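Local coordinates for protein kinase (PDB 3PY9) that probably senses muropeptides outside the cell through its PASTA domains and relays the signal across the membrane to an intracellular Ser/Thr kinase domain, at residues 48-53 / 64-69; 182-187 / 202-207. All coordinates share one frame; numbering follows the deposited sequence.

Contact 1: 48-53 / 64-69; sequences IKTTPN and VDVVIS
Strands 48-51 and 64-69 pair antiparallel as a beta hairpin in the first PASTA domain, with Lys49 opposite Val67, Thr50 opposite Val66 and Thr51 opposite Asp65. Lys49-Val67 and Thr51-Asp65 are the hydrogen-bonded pairs. Thr51 N donates to Asp65 O at 3.0 Å, while the return bond from Asp65 N to Thr51 O is short but bent, 134° at the hydrogen. At the other end Ile48 N reaches Val67 O at 2.7 Å and nearly straight. Between them, in the non-hydrogen-bonded pair, Thr50 CG2 and Val66 CG1 meet at 4.0 Å on the buried face, where Phe24 of helix 17-26 packs on Val66 and Val64. This is the PASTA layout of a short helix laid on a three-stranded sheet; strand 64-69 is its middle strand, and strand 30-37 bonds along its other edge. Thr50 CB also leans on Val64 CG1, and its OG1, set between the backbone N and the carbonyl carbon (chi1 66°), donates to Pro52 O at 2.7 Å. That bond spans the corner where the chain leaves the strand through the cis peptide before Pro52, whose CD lies against Val64 CG2. On the other face Lys49 CB rests against Val67 CG2 at 4.0 Å before the rest of the lysine bends away, and Asp65 OD1 accepts from the backbone N of Lys33. Ile48 CD1 sits over the backbone of Ser69, tightly, 3.4 Å from its CA, and Ser69 OG is hydrogen-bonded to the backbone O of Tyr42 and the backbone N of Gly71.

Contact 2: 182-187 / 202-207; sequences DVISQS and VVSKGK
Ile184 and Ser185 both face Val202, and the carbonyl of that one valine takes up both amides. Ser185 N gives Val202 O a sound bond of 3.1 Å, 160° at the hydrogen; the bond from Ile184 N is weak, close at 2.6 Å but bent to 127°. Val202 N answers by donating to Ser185 O at 2.9 Å, which completes the hydrogen-bonded pair. Beyond the extra residue Val183 stands opposite Val203 as a non-hydrogen-bonded pair, and Ser204 N donates to Asp182 O at 2.8 Å, nearly along the C=O axis. The backbone of Val183 bonds instead to His151 and Lys152, and that of Val203 to Lys171 and Glu173 in strand 167-173.

Around these bonds the side chains fit closely. Ile184 CG1, anti to the carbonyl carbon (chi1 -43°), lies over the Val202 carbonyl and touches Val202 CG1 at 3.8 Å, while its CD1 reaches Ser204 CB. Ser185 OG comes up against Val202 CB and CG2, both at 3.3 Å. Ser204 OG, anti to its own backbone N, accepts from Gly206 N at 3.3 Å, an ST turn where the strand ends, and is also hydrogen-bonded to Ile178 O. Val183 and Val203 turn to the buried face, where Phe154 of helix 154-162 packs on both. The shift of one residue in register is a classic beta bulge, here in the three-stranded sheet of the third PASTA domain.

In the fold
From the N terminus, the chain runs through helix 17-26 and strand 30-37 before contact 1 closes the loop of residues 54-63 and ties the second strand of the first PASTA domain to the third. It then crosses the second PASTA domain, with its europium site at Asp99, Asp130 and Asn132, and enters the third, where contact 2 closes a longer loop that includes strand 191-194. The loops follow in series without nesting or crossing. In both domains the same strand order, 1-3-2, recurs, and each contact joins the middle strand to the same edge. The nearest atoms of contact 1 and contact 2 are about 63 Å apart, in keeping with an elongated chain.

Contact 1: 48-53 / 64-69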
ATOM      1  N   ILE A  48     -36.380 -11.836 -30.546  1.00 36.69           N
ATOM      2  CA  ILE A  48     -36.604 -10.680 -29.679  1.00 36.87           C
ATOM      3  C   ILE A  48     -37.937 -10.013 -30.003  1.00 36.83           C
ATOM      4  O   ILE A  48     -38.650  -9.552 -29.114  1.00 36.69           O
ATOM      5  CB  ILE A  48     -35.469  -9.656 -29.963  1.00 37.39           C
ATOM      6  CG1 ILE A  48     -34.182 -10.049 -29.252  1.00 38.82           C
ATOM      7  CG2 ILE A  48     -35.847  -8.225 -29.623  1.00 38.30           C
ATOM      8  CD1 ILE A  48     -33.081  -9.047 -29.547  1.00 42.18           C
ATOM      9  N   LYS A  49     -38.261  -9.977 -31.299  1.00 36.51           N
ATOM     10  CA  LYS A  49     -39.300  -9.113 -31.854  1.00 36.11           C
ATOM     11  C   LYS A  49     -39.675  -9.701 -33.203  1.00 35.27           C
ATOM     12  O   LYS A  49     -38.826 -10.317 -33.858  1.00 35.04           O
ATOM     13  CB  LYS A  49     -38.707  -7.716 -32.081  1.00 36.57           C
ATOM     14  CG  LYS A  49     -39.700  -6.562 -32.296  1.00 39.73           C
ATOM     15  CD  LYS A  49     -40.133  -5.856 -30.979  1.00 42.69           C
ATOM     16  CE  LYS A  49     -41.142  -6.683 -30.142  1.00 43.85           C
ATOM     17  NZ  LYS A  49     -41.773  -5.926 -29.004  1.00 43.54           N
ATOM     18  N   THR A  50     -40.924  -9.508 -33.636  1.00 34.13           N
ATOM     19  CA  THR A  50     -41.277  -9.804 -35.027  1.00 32.83           C
ATOM     20  C   THR A  50     -42.022  -8.645 -35.680  1.00 32.73           C
ATOM     21  O   THR A  50     -42.589  -7.810 -34.997  1.00 32.06           O
ATOM     22  CB  THR A  50     -42.075 -11.132 -35.215  1.00 33.06           C
ATOM     23  OG1 THR A  50     -43.365 -11.033 -34.600  1.00 30.73           O
ATOM     24  CG2 THR A  50     -41.293 -12.355 -34.666  1.00 32.80           C
ATOM     25  N   THR A  51     -41.963  -8.594 -37.006  1.00 32.08           N
ATOM     26  CA  THR A  51     -42.795  -7.704 -37.797  1.00 31.40           C
ATOM     27  C   THR A  51     -43.447  -8.497 -38.917  1.00 31.43           C
ATOM     28  O   THR A  51     -42.739  -9.036 -39.772  1.00 31.50           O
ATOM     29  CB  THR A  51     -42.005  -6.518 -38.391  1.00 31.03           C
ATOM     30  OG1 THR A  51     -41.302  -5.859 -37.333  1.00 29.79           O
ATOM     31  CG2 THR A  51     -42.960  -5.525 -39.027  1.00 28.92           C
ATOM     32  N   PRO A  52     -44.797  -8.566 -38.920  1.00 31.39           N
ATOM     33  CA  PRO A  52     -45.734  -8.022 -37.914  1.00 31.50           C
ATOM     34  C   PRO A  52     -45.528  -8.626 -36.519  1.00 32.14           C
ATOM     35  O   PRO A  52     -44.957  -9.726 -36.404  1.00 31.50           O
ATOM     36  CB  PRO A  52     -47.112  -8.454 -38.451  1.00 31.28           C
ATOM     37  CG  PRO A  52     -46.904  -8.647 -39.880  1.00 31.39           C
ATOM     38  CD  PRO A  52     -45.518  -9.206 -40.033  1.00 30.61           C
ATOM     39  N   ASN A  53     -45.986  -7.915 -35.484  1.00 32.59           N
ATOM     40  CA  ASN A  53     -46.022  -8.451 -34.108  1.00 34.34           C
ATOM     41  C   ASN A  53     -46.989  -9.621 -33.975  1.00 34.99           C
ATOM     42  O   ASN A  53     -47.910  -9.761 -34.786  1.00 35.13           O
ATOM     43  CB  ASN A  53     -46.450  -7.380 -33.102  1.00 33.97           C
ATOM     44  CG  ASN A  53     -45.563  -6.160 -33.119  1.00 35.23           C
ATOM     45  OD1 ASN A  53     -44.330  -6.250 -33.061  1.00 33.61           O
ATOM     46  ND2 ASN A  53     -46.191  -4.998 -33.160  1.00 34.48           N
ATOM     47  N   VAL A  64     -42.574 -12.766 -42.487  1.00 31.70           N
ATOM     48  CA  VAL A  64     -42.499 -12.181 -41.160  1.00 31.31           C
ATOM     49  C   VAL A  64     -41.041 -11.982 -40.808  1.00 30.84           C
ATOM     50  O   VAL A  64     -40.294 -12.949 -40.636  1.00 30.55           O
ATOM     51  CB  VAL A  64     -43.231 -13.036 -40.050  1.00 31.92           C
ATOM     52  CG1 VAL A  64     -43.058 -12.372 -38.672  1.00 31.42           C
ATOM     53  CG2 VAL A  64     -44.732 -13.202 -40.349  1.00 31.19           C
ATOM     54  N   ASP A  65     -40.645 -10.719 -40.697  1.00 30.29           N
ATOM     55  CA  ASP A  65     -39.279 -10.366 -40.301  1.00 30.09           C
ATOM     56  C   ASP A  65     -39.030 -10.704 -38.847  1.00 29.59           C
ATOM     57  O   ASP A  65     -39.934 -10.606 -38.030  1.00 29.75           O
ATOM     58  CB  ASP A  65     -39.018  -8.872 -40.533  1.00 29.72           C
ATOM     59  CG  ASP A  65     -39.098  -8.492 -41.991  1.00 31.57           C
ATOM     60  OD1 ASP A  65     -39.045  -9.403 -42.872  1.00 30.92           O
ATOM     61  OD2 ASP A  65     -39.198  -7.275 -42.253  1.00 32.72           O
ATOM     62  N   VAL A  66     -37.798 -11.087 -38.523  1.00 29.59           N
ATOM     63  CA  VAL A  66     -37.449 -11.435 -37.136  1.00 29.85           C
ATOM     64  C   VAL A  66     -36.188 -10.726 -36.687  1.00 30.12           C
ATOM     65  O   VAL A  66     -35.267 -10.529 -37.475  1.00 30.19           O
ATOM     66  CB  VAL A  66     -37.287 -12.965 -36.943  1.00 29.57           C
ATOM     67  CG1 VAL A  66     -38.615 -13.706 -37.300  1.00 29.47           C
ATOM     68  CG2 VAL A  66     -36.128 -13.499 -37.780  1.00 28.57           C
ATOM     69  N   VAL A  67     -36.180 -10.294 -35.430  1.00 31.04           N
ATOM     70  CA  VAL A  67     -34.985  -9.743 -34.798  1.00 31.39           C
ATOM     71  C   VAL A  67     -34.516 -10.768 -33.778  1.00 32.10           C
ATOM     72  O   VAL A  67     -35.326 -11.274 -33.011  1.00 32.32           O
ATOM     73  CB  VAL A  67     -35.267  -8.408 -34.095  1.00 31.48           C
ATOM     74  CG1 VAL A  67     -33.975  -7.799 -33.585  1.00 30.92           C
ATOM     75  CG2 VAL A  67     -35.998  -7.410 -35.043  1.00 31.52           C
ATOM     76  N   ILE A  68     -33.215 -11.062 -33.794  1.00 33.13           N
ATOM     77  CA  ILE A  68     -32.552 -12.080 -32.959  1.00 34.23           C
ATOM     78  C   ILE A  68     -31.649 -11.426 -31.891  1.00 35.76           C
ATOM     79  O   ILE A  68     -31.004 -10.397 -32.157  1.00 35.25           O
ATOM     80  CB  ILE A  68     -31.659 -13.010 -33.840  1.00 34.09           C
ATOM     81  CG1 ILE A  68     -32.432 -13.539 -35.049  1.00 33.68           C
ATOM     82  CG2 ILE A  68     -31.111 -14.195 -33.049  1.00 35.32           C
ATOM     83  CD1 ILE A  68     -33.719 -14.258 -34.714  1.00 31.80           C
ATOM     84  N   SER A  69     -31.614 -12.014 -30.688  1.00 37.22           N
ATOM     85  CA  SER A  69     -30.724 -11.534 -29.624  1.00 38.58           C
ATOM     86  C   SER A  69     -29.259 -11.833 -29.913  1.00 39.75           C
ATOM     87  O   SER A  69     -28.905 -12.965 -30.269  1.00 39.80           O
ATOM     88  CB  SER A  69     -31.099 -12.112 -28.250  1.00 38.44           C
ATOM     89  OG  SER A  69     -30.158 -11.681 -27.262  1.00 37.32           O
TER

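Contact 2: 182-187 / 202-207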
ATOM      1  N   ASP A 182      11.436   5.954  32.626  1.00 44.52           N
ATOM      2  CA  ASP A 182      10.491   6.993  32.250  1.00 43.82           C
ATOM      3  C   ASP A 182      10.963   7.701  30.971  1.00 42.86           C
ATOM      4  O   ASP A 182      12.158   7.733  30.668  1.00 42.81           O
ATOM      5  CB  ASP A 182      10.268   8.009  33.386  1.00 43.70           C
ATOM      6  CG  ASP A 182       9.310   7.505  34.450  1.00 45.48           C
ATOM      7  OD1 ASP A 182       9.054   6.278  34.518  1.00 46.26           O
ATOM      8  OD2 ASP A 182       8.806   8.347  35.233  1.00 47.36           O
ATOM      9  N   VAL A 183       9.999   8.277  30.254  1.00 41.54           N
ATOM     10  CA  VAL A 183      10.199   8.832  28.933  1.00 39.62           C
ATOM     11  C   VAL A 183      10.701  10.269  29.030  1.00 39.23           C
ATOM     12  O   VAL A 183      10.020  11.152  29.581  1.00 38.47           O
ATOM     13  CB  VAL A 183       8.869   8.805  28.133  1.00 39.86           C
ATOM     14  CG1 VAL A 183       9.000   9.584  26.823  1.00 37.82           C
ATOM     15  CG2 VAL A 183       8.386   7.360  27.910  1.00 38.92           C
ATOM     16  N   ILE A 184      11.895  10.488  28.482  1.00 38.48           N
ATOM     17  CA  ILE A 184      12.435  11.828  28.291  1.00 38.24           C
ATOM     18  C   ILE A 184      11.613  12.542  27.233  1.00 37.13           C
ATOM     19  O   ILE A 184      11.132  13.628  27.467  1.00 36.97           O
ATOM     20  CB  ILE A 184      13.927  11.825  27.815  1.00 38.14           C
ATOM     21  CG1 ILE A 184      14.780  10.804  28.579  1.00 39.36           C
ATOM     22  CG2 ILE A 184      14.525  13.242  27.879  1.00 39.40           C
ATOM     23  CD1 ILE A 184      14.855  11.036  30.046  1.00 39.52           C
ATOM     24  N   SER A 185      11.459  11.916  26.068  1.00 36.65           N
ATOM     25  CA  SER A 185      10.781  12.552  24.938  1.00 35.74           C
ATOM     26  C   SER A 185      10.062  11.559  24.032  1.00 34.86           C
ATOM     27  O   SER A 185      10.417  10.375  23.982  1.00 33.80           O
ATOM     28  CB  SER A 185      11.776  13.365  24.112  1.00 35.62           C
ATOM     29  OG  SER A 185      12.575  12.503  23.325  1.00 36.43           O
ATOM     30  N   GLN A 186       9.067  12.071  23.303  1.00 34.43           N
ATOM     31  CA  GLN A 186       8.213  11.244  22.431  1.00 33.76           C
ATOM     32  C   GLN A 186       7.815  11.982  21.177  1.00 33.31           C
ATOM     33  O   GLN A 186       7.405  13.140  21.225  1.00 33.56           O
ATOM     34  CB  GLN A 186       6.938  10.813  23.156  1.00 34.13           C
ATOM     35  CG  GLN A 186       6.039   9.819  22.383  1.00 32.38           C
ATOM     36  CD  GLN A 186       4.739   9.541  23.132  1.00 34.14           C
ATOM     37  OE1 GLN A 186       4.714   9.565  24.374  1.00 33.58           O
ATOM     38  NE2 GLN A 186       3.646   9.291  22.384  1.00 31.42           N
ATOM     39  N   SER A 187       7.902  11.277  20.057  1.00 32.44           N
ATOM     40  CA  SER A 187       7.567  11.829  18.769  1.00 31.20           C
ATOM     41  C   SER A 187       7.024  10.724  17.865  1.00 29.91           C
ATOM     42  O   SER A 187       7.694   9.716  17.665  1.00 29.25           O
ATOM     43  CB  SER A 187       8.827  12.436  18.150  1.00 31.33           C
ATOM     44  OG  SER A 187       8.519  13.057  16.929  1.00 32.98           O
ATOM     45  N   VAL A 202      12.681   8.667  23.667  1.00 35.53           N
ATOM     46  CA  VAL A 202      13.950   8.763  24.379  1.00 36.31           C
ATOM     47  C   VAL A 202      13.642   8.478  25.834  1.00 37.28           C
ATOM     48  O   VAL A 202      12.784   9.131  26.441  1.00 36.50           O
ATOM     49  CB  VAL A 202      14.667  10.109  24.157  1.00 36.89           C
ATOM     50  CG1 VAL A 202      15.961  10.179  24.986  1.00 36.90           C
ATOM     51  CG2 VAL A 202      14.955  10.310  22.656  1.00 35.18           C
ATOM     52  N   VAL A 203      14.337   7.466  26.359  1.00 38.69           N
ATOM     53  CA  VAL A 203      14.014   6.832  27.633  1.00 40.50           C
ATOM     54  C   VAL A 203      15.167   6.995  28.633  1.00 41.65           C
ATOM     55  O   VAL A 203      16.352   6.980  28.262  1.00 41.29           O
ATOM     56  CB  VAL A 203      13.659   5.334  27.430  1.00 40.75           C
ATOM     57  CG1 VAL A 203      13.277   4.668  28.746  1.00 40.35           C
ATOM     58  CG2 VAL A 203      12.519   5.191  26.405  1.00 41.56           C
ATOM     59  N   SER A 204      14.798   7.180  29.896  1.00 42.99           N
ATOM     60  CA  SER A 204      15.767   7.407  30.952  1.00 44.94           C
ATOM     61  C   SER A 204      16.362   6.096  31.469  1.00 45.78           C
ATOM     62  O   SER A 204      15.635   5.164  31.838  1.00 45.50           O
ATOM     63  CB  SER A 204      15.123   8.203  32.104  1.00 45.02           C
ATOM     64  OG  SER A 204      16.062   8.491  33.128  1.00 46.36           O
ATOM     65  N   LYS A 205      17.694   6.045  31.483  1.00 47.52           N
ATOM     66  CA  LYS A 205      18.431   4.977  32.158  1.00 48.73           C
ATOM     67  C   LYS A 205      19.119   5.493  33.443  1.00 50.10           C
ATOM     68  O   LYS A 205      20.205   5.020  33.825  1.00 49.86           O
ATOM     69  CB  LYS A 205      19.435   4.320  31.204  1.00 48.34           C
ATOM     70  CG  LYS A 205      20.377   5.276  30.535  1.00 47.61           C
ATOM     71  CD  LYS A 205      21.537   4.530  29.928  1.00 45.88           C
ATOM     72  CE  LYS A 205      22.282   5.391  28.925  1.00 45.06           C
ATOM     73  NZ  LYS A 205      23.511   4.681  28.487  1.00 43.77           N
ATOM     74  N   GLY A 206      18.462   6.453  34.103  1.00 51.23           N
ATOM     75  CA  GLY A 206      18.985   7.083  35.323  1.00 52.75           C
ATOM     76  C   GLY A 206      20.181   8.017  35.147  1.00 53.78           C
ATOM     77  O   GLY A 206      20.528   8.413  34.031  1.00 53.25           O
ATOM     78  N   LYS A 207      20.814   8.353  36.273  1.00 55.16           N
ATOM     79  CA  LYS A 207      21.956   9.274  36.316  1.00 56.24           C
ATOM     80  C   LYS A 207      23.285   8.595  35.957  1.00 56.84           C
ATOM     81  O   LYS A 207      23.509   7.442  36.322  1.00 56.62           O
ATOM     82  CB  LYS A 207      22.047   9.932  37.701  1.00 56.58           C
ATOM     83  CG  LYS A 207      20.762  10.638  38.156  1.00 56.73           C
ATOM     84  CD  LYS A 207      19.928   9.748  39.076  1.00 56.82           C
ATOM     85  CE  LYS A 207      20.134  10.104  40.539  1.00 56.52           C
ATOM     86  NZ  LYS A 207      19.161  11.136  41.021  1.00 55.80           N
TER